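Local coordinates for protein ribulose-5-phosphate reductase 1 (Staphylococcus aureus, PDB 6XHK) that catalyses the NADPH-dependent reduction of D-ribulose 5-phosphate to D-ribitol 5-phosphate in the synthesis of poly(ribitol phosphate) wall teichoic acid, at residues T147-A152 / Y177-L182; I153-K158 / T275-S280; F223-E228 / E249-L254. All coordinates share one frame; numbering follows the deposited sequence.

Interaction 1: residues T147-A152 / Y177-L182; sequences TVSLHA and YITAIL. With NDP (NADPH dihydro-nicotinamide-adenine-dinucleotide phosphate), chain B.
Where Ser149 meets Thr179 and Leu182 no ring takes part, and the flat groups lie on the flanks of the helix pair. On one flank, the Tyr177 ring has Ile181 CG1 over one face, offset toward the rim, while Phe205 packs with it edge-to-face. On the other, the nicotinamide carboxamide of NADPH lies against Val148, whose CG1 is 3.6 Å from C7N; Val148 CG2 is 3.6 Å from C4N of the dihydropyridine ring. Between these flanks the axes of the two short segments approach to 9.1 Å and cross at -53°. Helix 174-186 starts within what is probably the glycine-rich turn of the Rossmann-type nucleotide-binding domain, and helix 143-155 lies against it, a buried helix pair beside the cofactor. Ser149 OG, anti to its backbone N (chi1 177°), is carried across to Thr179 OG1 and donates a hydrogen bond of 3.1 Å. Thr179 OG1 in turn bonds to Leu175 O one helical turn back, so the two buried hydroxyls are chained to a backbone carbonyl. Apolar groups pack beside the pair: Ile178 CG2 rests 3.8 Å from Ser149 CB, and Leu182 CD1 reaches across to Ser149 CB at 3.7 Å and Leu150 CB at 4.3 Å.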
loop_
_atom_site.group_PDB
_atom_site.type_symbol
_atom_site.label_atom_id
_atom_site.label_comp_id
_atom_site.label_asym_id
_atom_site.label_seq_id
_atom_site.Cartn_x
_atom_site.Cartn_y
_atom_site.Cartn_z
ATOM N N THR A 147 4.573 -3.540 1.007
ATOM C CA THR A 147 5.877 -3.098 1.491
ATOM C C THR A 147 5.720 -2.131 2.657
ATOM O O THR A 147 6.456 -2.231 3.640
ATOM C CB THR A 147 6.705 -2.444 0.386
ATOM O OG1 THR A 147 5.986 -1.344 -0.181
ATOM C CG2 THR A 147 7.015 -3.463 -0.688
ATOM N N VAL A 148 4.788 -1.172 2.544
ATOM C CA VAL A 148 4.509 -0.237 3.637
ATOM C C VAL A 148 4.241 -0.998 4.927
ATOM O O VAL A 148 4.807 -0.696 5.998
ATOM C CB VAL A 148 3.324 0.673 3.257
ATOM C CG1 VAL A 148 2.843 1.441 4.453
ATOM C CG2 VAL A 148 3.729 1.626 2.153
ATOM N N SER A 149 3.402 -2.028 4.825
ATOM C CA SER A 149 3.061 -2.838 5.985
ATOM C C SER A 149 4.286 -3.554 6.546
ATOM O O SER A 149 4.600 -3.414 7.737
ATOM C CB SER A 149 1.963 -3.830 5.609
ATOM O OG SER A 149 1.657 -4.676 6.684
ATOM N N LEU A 150 4.988 -4.330 5.712
ATOM C CA LEU A 150 6.171 -5.038 6.198
ATOM C C LEU A 150 7.189 -4.080 6.813
ATOM O O LEU A 150 7.828 -4.411 7.818
ATOM C CB LEU A 150 6.816 -5.830 5.070
ATOM C CG LEU A 150 8.105 -6.544 5.471
ATOM C CD1 LEU A 150 7.817 -7.808 6.255
ATOM C CD2 LEU A 150 8.990 -6.822 4.263
ATOM N N HIS A 151 7.368 -2.900 6.213
ATOM C CA HIS A 151 8.279 -1.905 6.764
ATOM C C HIS A 151 7.894 -1.566 8.196
ATOM O O HIS A 151 8.737 -1.603 9.109
ATOM C CB HIS A 151 8.275 -0.643 5.893
ATOM C CG HIS A 151 9.368 0.323 6.233
ATOM N ND1 HIS A 151 10.697 -0.046 6.303
ATOM C CD2 HIS A 151 9.323 1.635 6.573
ATOM C CE1 HIS A 151 11.423 1.001 6.647
ATOM N NE2 HIS A 151 10.614 2.033 6.821
ATOM N N ALA A 152 6.610 -1.263 8.415
ATOM C CA ALA A 152 6.143 -1.017 9.780
ATOM C C ALA A 152 6.449 -2.196 10.707
ATOM O O ALA A 152 7.038 -2.018 11.779
ATOM C CB ALA A 152 4.644 -0.705 9.788
ATOM N N TYR A 177 -5.917 -5.259 6.330
ATOM C CA TYR A 177 -5.933 -6.635 5.826
ATOM C C TYR A 177 -4.531 -7.133 5.504
ATOM O O TYR A 177 -4.156 -8.252 5.881
ATOM C CB TYR A 177 -6.866 -6.728 4.609
ATOM C CG TYR A 177 -7.139 -8.132 4.069
ATOM C CD1 TYR A 177 -6.503 -8.594 2.902
ATOM C CD2 TYR A 177 -7.996 -9.006 4.734
ATOM C CE1 TYR A 177 -6.741 -9.858 2.406
ATOM C CE2 TYR A 177 -8.230 -10.288 4.250
ATOM C CZ TYR A 177 -7.594 -10.709 3.088
ATOM O OH TYR A 177 -7.828 -11.984 2.614
ATOM N N ILE A 178 -3.735 -6.312 4.815
ATOM C CA ILE A 178 -2.375 -6.728 4.477
ATOM C C ILE A 178 -1.570 -7.005 5.735
ATOM O O ILE A 178 -0.867 -8.022 5.833
ATOM C CB ILE A 178 -1.704 -5.675 3.577
ATOM C CG1 ILE A 178 -2.480 -5.563 2.260
ATOM C CG2 ILE A 178 -0.229 -5.980 3.375
ATOM C CD1 ILE A 178 -1.825 -4.718 1.228
ATOM N N THR A 179 -1.665 -6.108 6.720
ATOM C CA THR A 179 -0.912 -6.275 7.957
ATOM C C THR A 179 -1.331 -7.525 8.704
ATOM O O THR A 179 -0.476 -8.263 9.212
ATOM C CB THR A 179 -1.100 -5.040 8.821
ATOM O OG1 THR A 179 -1.101 -3.885 7.971
ATOM C CG2 THR A 179 -0.032 -4.959 9.902
ATOM N N ALA A 180 -2.645 -7.755 8.816
ATOM C CA ALA A 180 -3.125 -8.997 9.401
ATOM C C ALA A 180 -2.488 -10.197 8.704
ATOM O O ALA A 180 -1.968 -11.111 9.366
ATOM C CB ALA A 180 -4.651 -9.041 9.323
ATOM N N ILE A 181 -2.475 -10.184 7.361
ATOM C CA ILE A 181 -1.899 -11.294 6.600
ATOM C C ILE A 181 -0.443 -11.499 6.987
ATOM O O ILE A 181 0.012 -12.628 7.214
ATOM C CB ILE A 181 -2.020 -11.044 5.090
ATOM C CG1 ILE A 181 -3.472 -10.941 4.644
ATOM C CG2 ILE A 181 -1.337 -12.176 4.322
ATOM C CD1 ILE A 181 -3.575 -10.685 3.125
ATOM N N LEU A 182 0.316 -10.405 7.038
ATOM C CA LEU A 182 1.753 -10.523 7.263
ATOM C C LEU A 182 2.053 -11.029 8.660
ATOM O O LEU A 182 2.870 -11.943 8.840
ATOM C CB LEU A 182 2.443 -9.187 7.018
ATOM C CG LEU A 182 2.411 -8.814 5.542
ATOM C CD1 LEU A 182 2.828 -7.366 5.339
ATOM C CD2 LEU A 182 3.300 -9.763 4.758
HETATM P PA NDP B . -9.354 2.608 3.812
HETATM O O1A NDP B . -10.285 3.433 2.971
HETATM O O2A NDP B . -9.397 1.151 3.363
HETATM O O5B NDP B . -9.772 2.791 5.409
HETATM C C5B NDP B . -9.387 1.778 6.396
HETATM C C4B NDP B . -10.596 1.396 7.330
HETATM O O4B NDP B . -10.530 1.971 8.501
HETATM C C3B NDP B . -11.945 1.871 6.716
HETATM O O3B NDP B . -12.770 0.817 6.473
HETATM C C2B NDP B . -12.635 2.733 7.764
HETATM O O2B NDP B . -14.064 2.316 7.714
HETATM C C1B NDP B . -12.058 2.360 8.879
HETATM N N9A NDP B . -12.158 3.318 9.984
HETATM C C8A NDP B . -12.643 4.594 9.984
HETATM N N7A NDP B . -12.546 5.099 11.247
HETATM C C5A NDP B . -12.015 4.153 12.006
HETATM C C6A NDP B . -11.675 4.136 13.501
HETATM N N6A NDP B . -11.934 5.318 14.292
HETATM N N1A NDP B . -11.110 2.957 14.067
HETATM C C2A NDP B . -10.860 1.784 13.257
HETATM N N3A NDP B . -11.190 1.815 11.818
HETATM C C4A NDP B . -11.779 3.050 11.229
HETATM O O3 NDP B . -7.755 3.121 3.617
HETATM P PN NDP B . -6.375 2.160 3.845
HETATM O O1N NDP B . -6.705 0.921 4.682
HETATM O O2N NDP B . -5.884 1.674 2.521
HETATM O O5D NDP B . -5.214 3.125 4.551
HETATM C C5D NDP B . -5.615 4.318 5.260
HETATM C C4D NDP B . -4.572 5.288 5.521
HETATM O O4D NDP B . -3.111 4.720 5.280
HETATM C C3D NDP B . -4.663 6.532 4.606
HETATM O O3D NDP B . -4.493 7.786 5.399
HETATM C C2D NDP B . -3.672 6.371 3.695
HETATM O O2D NDP B . -3.195 7.617 3.098
HETATM C C1D NDP B . -2.492 5.602 4.518
HETATM N N1N NDP B . -1.406 5.040 3.686
HETATM C C2N NDP B . -0.045 5.151 4.217
HETATM C C3N NDP B . 1.209 4.802 3.397
HETATM C C7N NDP B . 2.626 4.986 4.078
HETATM O O7N NDP B . 3.615 5.120 3.397
HETATM N N7N NDP B . 2.718 4.988 5.540
HETATM C C4N NDP B . 1.037 4.035 2.063
HETATM C C5N NDP B . -0.388 4.148 1.475
HETATM C C6N NDP B . -1.611 4.402 2.382
HETATM P P2B NDP B . -15.117 3.460 7.231
HETATM O O1X NDP B . -14.867 4.771 7.946
HETATM O O2X NDP B . -14.911 3.680 5.743
HETATM O O3X NDP B . -16.519 2.968 7.549
#

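Interaction 2: residues I153-K158 / T275-S280; sequences IRRFEK and TLIGSS. With NDP (NADPH dihydro-nicotinamide-adenine-dinucleotide phosphate), chain B.
Arg155 reaches from the last turn of its helix to the backbone of Gly278. Its CB points toward segment 275-280. CG, set beside the backbone N (chi1 -55°), passes Ser279 CB at 4.1 Å. The chain is bent at chi2 and chi3, and the guanidinium comes beside Ile277 and Gly278, with CZ 3.6 Å from Gly278 O. NH1 donates to Gly278 O at 2.7 Å, the carbonyl oxygen lying 29° out of the guanidinium plane, and the hydrogen bond is bent, with 136° at the hydrogen. NH2 has Ile277 CG2 3.5 Å away, over one face of the guanidinium and offset toward the rim. A charged group thus uses a carbonyl at its edge and a methyl on its face in one partly exposed spot. Ile277 also sends CD1 obliquely to Phe156, 4.0 Å from CE2. One residue beyond Gly278, Ser279 O accepts a 3.3 Å hydrogen bond from the carboxamide N7N of NADPH, which brings this contact next to the cofactor. Strand 275-278 is an outermost strand of the six-stranded parallel sheet, bonded through Ile277 to strand 251-254, and the C-terminal end of helix 143-155 packs beside it, through Arg155 and Phe156.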
loop_
_atom_site.group_PDB
_atom_site.type_symbol
_atom_site.label_atom_id
_atom_site.label_comp_id
_atom_site.label_asym_id
_atom_site.label_seq_id
_atom_site.Cartn_x
_atom_site.Cartn_y
_atom_site.Cartn_z
ATOM N N ILE A 153 6.063 -3.414 10.309
ATOM C CA ILE A 153 6.287 -4.578 11.177
ATOM C C ILE A 153 7.762 -4.704 11.537
ATOM O O ILE A 153 8.122 -5.040 12.673
ATOM C CB ILE A 153 5.783 -5.877 10.520
ATOM C CG1 ILE A 153 4.286 -5.835 10.247
ATOM C CG2 ILE A 153 6.118 -7.079 11.390
ATOM C CD1 ILE A 153 3.818 -7.050 9.482
ATOM N N ARG A 154 8.637 -4.458 10.572
ATOM C CA ARG A 154 10.061 -4.582 10.814
ATOM C C ARG A 154 10.605 -3.442 11.668
ATOM O O ARG A 154 11.755 -3.520 12.114
ATOM C CB ARG A 154 10.777 -4.674 9.467
ATOM C CG ARG A 154 10.699 -6.062 8.810
ATOM C CD ARG A 154 11.360 -6.011 7.438
ATOM N NE ARG A 154 11.528 -7.324 6.827
ATOM C CZ ARG A 154 12.562 -8.122 7.065
ATOM N NH1 ARG A 154 12.643 -9.302 6.468
ATOM N NH2 ARG A 154 13.523 -7.732 7.895
ATOM N N ARG A 155 9.805 -2.392 11.907
ATOM C CA ARG A 155 10.205 -1.332 12.840
ATOM C C ARG A 155 10.168 -1.786 14.304
ATOM O O ARG A 155 10.802 -1.156 15.158
ATOM C CB ARG A 155 9.323 -0.096 12.643
ATOM C CG ARG A 155 9.304 0.426 11.186
ATOM C CD ARG A 155 10.632 1.020 10.721
ATOM N NE ARG A 155 11.129 1.983 11.696
ATOM C CZ ARG A 155 10.717 3.247 11.773
ATOM N NH1 ARG A 155 9.813 3.702 10.908
ATOM N NH2 ARG A 155 11.216 4.058 12.704
ATOM N N PHE A 156 9.438 -2.849 14.619
ATOM C CA PHE A 156 9.594 -3.556 15.888
ATOM C C PHE A 156 10.804 -4.481 15.803
ATOM O O PHE A 156 10.755 -5.497 15.096
ATOM C CB PHE A 156 8.330 -4.348 16.201
ATOM C CG PHE A 156 7.104 -3.500 16.423
ATOM C CD1 PHE A 156 5.850 -3.972 16.093
ATOM C CD2 PHE A 156 7.194 -2.279 17.059
ATOM C CE1 PHE A 156 4.720 -3.202 16.316
ATOM C CE2 PHE A 156 6.058 -1.515 17.299
ATOM C CZ PHE A 156 4.827 -1.979 16.926
ATOM N N GLU A 157 11.890 -4.124 16.511
ATOM C CA GLU A 157 13.103 -4.939 16.545
ATOM C C GLU A 157 12.706 -6.402 16.698
ATOM O O GLU A 157 12.174 -6.793 17.743
ATOM C CB GLU A 157 14.043 -4.500 17.683
ATOM N N LYS A 158 12.916 -7.197 15.637
ATOM C CA LYS A 158 12.399 -8.564 15.571
ATOM C C LYS A 158 12.881 -9.428 16.727
ATOM O O LYS A 158 12.266 -10.463 17.008
ATOM C CB LYS A 158 12.792 -9.225 14.247
ATOM N N THR A 275 5.521 3.288 23.694
ATOM C CA THR A 275 6.407 3.722 22.612
ATOM C C THR A 275 5.613 3.797 21.307
ATOM O O THR A 275 4.974 2.819 20.903
ATOM C CB THR A 275 7.603 2.774 22.459
ATOM O OG1 THR A 275 8.283 2.658 23.710
ATOM C CG2 THR A 275 8.576 3.335 21.488
ATOM N N LEU A 276 5.655 4.952 20.652
ATOM C CA LEU A 276 4.942 5.194 19.397
ATOM C C LEU A 276 5.947 5.402 18.277
ATOM O O LEU A 276 6.778 6.308 18.362
ATOM C CB LEU A 276 4.027 6.412 19.503
ATOM C CG LEU A 276 2.735 6.268 20.304
ATOM C CD1 LEU A 276 3.004 5.944 21.730
ATOM C CD2 LEU A 276 1.967 7.570 20.229
ATOM N N ILE A 277 5.859 4.583 17.225
ATOM C CA ILE A 277 6.833 4.576 16.133
ATOM C C ILE A 277 6.102 4.925 14.829
ATOM O O ILE A 277 5.081 4.286 14.504
ATOM C CB ILE A 277 7.517 3.206 16.014
ATOM C CG1 ILE A 277 8.051 2.767 17.371
ATOM C CG2 ILE A 277 8.720 3.323 15.094
ATOM C CD1 ILE A 277 8.782 1.452 17.340
ATOM N N GLY A 278 6.606 5.902 14.105
ATOM C CA GLY A 278 6.036 6.297 12.816
ATOM C C GLY A 278 6.759 5.608 11.668
ATOM O O GLY A 278 7.990 5.553 11.649
ATOM N N SER A 279 5.971 5.066 10.730
ATOM C CA SER A 279 6.487 4.352 9.562
ATOM C C SER A 279 5.779 4.843 8.303
ATOM O O SER A 279 4.543 4.879 8.259
ATOM C CB SER A 279 6.298 2.838 9.720
ATOM O OG SER A 279 6.721 2.143 8.556
ATOM N N SER A 280 6.553 5.204 7.270
ATOM C CA SER A 280 5.916 5.718 6.060
ATOM C C SER A 280 6.401 5.006 4.798
ATOM O O SER A 280 6.204 3.791 4.629
ATOM C CB SER A 280 6.150 7.228 5.952
ATOM O OG SER A 280 5.260 7.832 5.024
HETATM P PA NDP B . -9.354 2.608 3.812
HETATM O O1A NDP B . -10.285 3.433 2.971
HETATM O O2A NDP B . -9.397 1.151 3.363
HETATM O O5B NDP B . -9.772 2.791 5.409
HETATM C C5B NDP B . -9.387 1.778 6.396
HETATM C C4B NDP B . -10.596 1.396 7.330
HETATM O O4B NDP B . -10.530 1.971 8.501
HETATM C C3B NDP B . -11.945 1.871 6.716
HETATM O O3B NDP B . -12.770 0.817 6.473
HETATM C C2B NDP B . -12.635 2.733 7.764
HETATM O O2B NDP B . -14.064 2.316 7.714
HETATM C C1B NDP B . -12.058 2.360 8.879
HETATM N N9A NDP B . -12.158 3.318 9.984
HETATM C C8A NDP B . -12.643 4.594 9.984
HETATM N N7A NDP B . -12.546 5.099 11.247
HETATM C C5A NDP B . -12.015 4.153 12.006
HETATM C C6A NDP B . -11.675 4.136 13.501
HETATM N N6A NDP B . -11.934 5.318 14.292
HETATM N N1A NDP B . -11.110 2.957 14.067
HETATM C C2A NDP B . -10.860 1.784 13.257
HETATM N N3A NDP B . -11.190 1.815 11.818
HETATM C C4A NDP B . -11.779 3.050 11.229
HETATM O O3 NDP B . -7.755 3.121 3.617
HETATM P PN NDP B . -6.375 2.160 3.845
HETATM O O1N NDP B . -6.705 0.921 4.682
HETATM O O2N NDP B . -5.884 1.674 2.521
HETATM O O5D NDP B . -5.214 3.125 4.551
HETATM C C5D NDP B . -5.615 4.318 5.260
HETATM C C4D NDP B . -4.572 5.288 5.521
HETATM O O4D NDP B . -3.111 4.720 5.280
HETATM C C3D NDP B . -4.663 6.532 4.606
HETATM O O3D NDP B . -4.493 7.786 5.399
HETATM C C2D NDP B . -3.672 6.371 3.695
HETATM O O2D NDP B . -3.195 7.617 3.098
HETATM C C1D NDP B . -2.492 5.602 4.518
HETATM N N1N NDP B . -1.406 5.040 3.686
HETATM C C2N NDP B . -0.045 5.151 4.217
HETATM C C3N NDP B . 1.209 4.802 3.397
HETATM C C7N NDP B . 2.626 4.986 4.078
HETATM O O7N NDP B . 3.615 5.120 3.397
HETATM N N7N NDP B . 2.718 4.988 5.540
HETATM C C4N NDP B . 1.037 4.035 2.063
HETATM C C5N NDP B . -0.388 4.148 1.475
HETATM C C6N NDP B . -1.611 4.402 2.382
HETATM P P2B NDP B . -15.117 3.460 7.231
HETATM O O1X NDP B . -14.867 4.771 7.946
HETATM O O2X NDP B . -14.911 3.680 5.743
HETATM O O3X NDP B . -16.519 2.968 7.549
#

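Interaction 3: residues F223-E228 / E249-L254; sequences FDHAFE and EGSIAL
Strands 225-228 and 251-254 are the two strands of a beta-alpha-beta unit in the parallel sheet of the Rossmann-type domain, with helix 232-245 as the crossover. The axes of the short strands run in the same direction, 4.7 Å apart at closest and 16° from parallel, with His225 beside Ser251, Ala226 beside Ile252, Phe227 beside Ala253 and Glu228 beside Leu254. Backbone bonds form the usual parallel ladder: Ala226 N to Ser251 O at 3.1 Å, Ala253 N to Ala226 O at 2.9 Å and Glu228 N to Ala253 O at 2.8 Å. The last is almost straight, 174° at the hydrogen, whereas the bond from Ser251 N to Asp224 O is weak.

His225, Ser251, Phe227 and Ala253 share one face. Ser251 CB lies over one face of the imidazole, 4.1 Å from His225 NE2, and the Phe227 ring brings CD1 to 3.5 Å from Ala253 CB. On this side Phe156 meets His225 edge-to-face and packs against Phe227, while Thr179 and Leu183 of helix 174-186 also reach Phe227. The reverse face, with Ala226, Ile252, Glu228 and Leu254, looks to the crossover helix: Met242 touches both Ala226 and Ile252. Here Ala226 CB stands 4.3 Å from Ile252 CG1. Glu228 is bent at chi2 (-104°), which turns CD; its OE1 lies 4.1 Å from Leu254 CD1 and accepts a hydrogen bond from Gly256 N. Chemically, the backbone bonds set the alignment of the strands, and mostly small or apolar groups pack on the two faces, with His225 and Glu228 as the larger polar exceptions. The buried carboxylate of Glu228 is bonded to a backbone amide just past the second strand, which would help to stabilise its charge.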
loop_
_atom_site.group_PDB
_atom_site.type_symbol
_atom_site.label_atom_id
_atom_site.label_comp_id
_atom_site.label_asym_id
_atom_site.label_seq_id
_atom_site.Cartn_x
_atom_site.Cartn_y
_atom_site.Cartn_z
ATOM N N PHE A 223 -3.461 -6.607 24.847
ATOM C CA PHE A 223 -2.475 -6.867 23.803
ATOM C C PHE A 223 -1.260 -5.988 24.075
ATOM O O PHE A 223 -1.364 -4.970 24.766
ATOM C CB PHE A 223 -3.035 -6.548 22.416
ATOM C CG PHE A 223 -3.646 -5.173 22.315
ATOM C CD1 PHE A 223 -4.984 -4.962 22.615
ATOM C CD2 PHE A 223 -2.867 -4.089 21.909
ATOM C CE1 PHE A 223 -5.530 -3.695 22.510
ATOM C CE2 PHE A 223 -3.406 -2.825 21.807
ATOM C CZ PHE A 223 -4.737 -2.624 22.107
ATOM N N ASP A 224 -0.111 -6.360 23.492
ATOM C CA ASP A 224 1.132 -5.650 23.776
ATOM C C ASP A 224 1.712 -4.841 22.623
ATOM O O ASP A 224 2.608 -4.024 22.864
ATOM C CB ASP A 224 2.220 -6.612 24.304
ATOM C CG ASP A 224 2.318 -7.905 23.522
ATOM O OD1 ASP A 224 1.265 -8.496 23.203
ATOM O OD2 ASP A 224 3.456 -8.323 23.210
ATOM N N HIS A 225 1.245 -5.031 21.393
ATOM C CA HIS A 225 1.788 -4.302 20.249
ATOM C C HIS A 225 0.626 -3.987 19.317
ATOM O O HIS A 225 -0.250 -4.834 19.114
ATOM C CB HIS A 225 2.829 -5.129 19.487
ATOM C CG HIS A 225 4.201 -5.094 20.079
ATOM N ND1 HIS A 225 4.472 -5.535 21.354
ATOM C CD2 HIS A 225 5.382 -4.681 19.567
ATOM C CE1 HIS A 225 5.759 -5.387 21.609
ATOM N NE2 HIS A 225 6.335 -4.868 20.540
ATOM N N ALA A 226 0.613 -2.793 18.731
ATOM C CA ALA A 226 -0.541 -2.413 17.920
ATOM C C ALA A 226 -0.096 -1.661 16.680
ATOM O O ALA A 226 1.014 -1.128 16.622
ATOM C CB ALA A 226 -1.543 -1.584 18.717
ATOM N N PHE A 227 -0.994 -1.646 15.680
ATOM C CA PHE A 227 -0.772 -1.049 14.360
ATOM C C PHE A 227 -1.954 -0.157 14.031
ATOM O O PHE A 227 -3.097 -0.623 14.028
ATOM C CB PHE A 227 -0.631 -2.115 13.288
ATOM C CG PHE A 227 0.615 -2.875 13.389
ATOM C CD1 PHE A 227 1.749 -2.453 12.730
ATOM C CD2 PHE A 227 0.667 -4.026 14.157
ATOM C CE1 PHE A 227 2.934 -3.168 12.822
ATOM C CE2 PHE A 227 1.848 -4.748 14.268
ATOM C CZ PHE A 227 2.990 -4.319 13.597
ATOM N N GLU A 228 -1.693 1.113 13.768
ATOM C CA GLU A 228 -2.737 2.054 13.377
ATOM C C GLU A 228 -2.784 2.161 11.853
ATOM O O GLU A 228 -1.900 2.778 11.244
ATOM C CB GLU A 228 -2.506 3.418 14.016
ATOM C CG GLU A 228 -3.707 4.333 13.897
ATOM C CD GLU A 228 -3.514 5.400 12.815
ATOM O OE1 GLU A 228 -2.423 5.459 12.188
ATOM O OE2 GLU A 228 -4.458 6.186 12.601
ATOM N N GLU A 249 3.767 -0.438 28.806
ATOM C CA GLU A 249 5.057 -0.596 28.151
ATOM C C GLU A 249 4.930 -1.149 26.741
ATOM O O GLU A 249 5.933 -1.556 26.151
ATOM C CB GLU A 249 6.015 -1.453 28.989
ATOM C CG GLU A 249 6.705 -0.659 30.093
ATOM C CD GLU A 249 7.878 -1.393 30.721
ATOM O OE1 GLU A 249 7.649 -2.378 31.466
ATOM O OE2 GLU A 249 9.033 -0.980 30.461
ATOM N N GLY A 250 3.721 -1.130 26.164
ATOM C CA GLY A 250 3.551 -1.601 24.802
ATOM C C GLY A 250 4.023 -0.601 23.755
ATOM O O GLY A 250 4.170 0.597 24.017
ATOM N N SER A 251 4.265 -1.105 22.539
ATOM C CA SER A 251 4.642 -0.256 21.413
ATOM C C SER A 251 3.507 -0.137 20.398
ATOM O O SER A 251 2.676 -1.034 20.251
ATOM C CB SER A 251 5.899 -0.787 20.730
ATOM O OG SER A 251 6.892 -1.122 21.678
ATOM N N ILE A 252 3.483 0.991 19.695
ATOM C CA ILE A 252 2.451 1.284 18.705
ATOM C C ILE A 252 3.084 1.793 17.413
ATOM O O ILE A 252 3.866 2.750 17.429
ATOM C CB ILE A 252 1.453 2.317 19.232
ATOM C CG1 ILE A 252 0.696 1.721 20.400
ATOM C CG2 ILE A 252 0.512 2.717 18.123
ATOM C CD1 ILE A 252 -0.274 2.689 21.026
ATOM N N ALA A 253 2.718 1.167 16.296
ATOM C CA ALA A 253 3.167 1.552 14.961
ATOM C C ALA A 253 2.110 2.421 14.293
ATOM O O ALA A 253 0.950 2.013 14.159
ATOM C CB ALA A 253 3.459 0.324 14.101
ATOM N N LEU A 254 2.519 3.619 13.880
ATOM C CA LEU A 254 1.633 4.597 13.262
ATOM C C LEU A 254 1.758 4.440 11.752
ATOM O O LEU A 254 2.867 4.513 11.213
ATOM C CB LEU A 254 2.015 6.015 13.691
ATOM C CG LEU A 254 1.588 6.510 15.081
ATOM C CD1 LEU A 254 0.056 6.559 15.223
ATOM C CD2 LEU A 254 2.211 5.658 16.182
#

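How the interactions relate
Following the chain from the N terminus, helix 143-155 supplies the first segment of both interaction 1 and interaction 2. Strand 166-170 and the probable glycine-rich turn come next, and interaction 1 closes this short loop when helix 174-186 returns. Interaction 2 stays open much longer, until strand 275-278, so the two contacts cross along the chain. Interaction 3 follows interaction 1 in series and is nested within the loop of interaction 2. The three are joined in space: Ile153 packs on Leu182, Ala152 approaches Phe227, and Thr275 O lies 2.7 Å from Ile252 N, a probable hydrogen bond. Together they tie two helices to the sheet, with interactions 1 and 2 touching the cofactor.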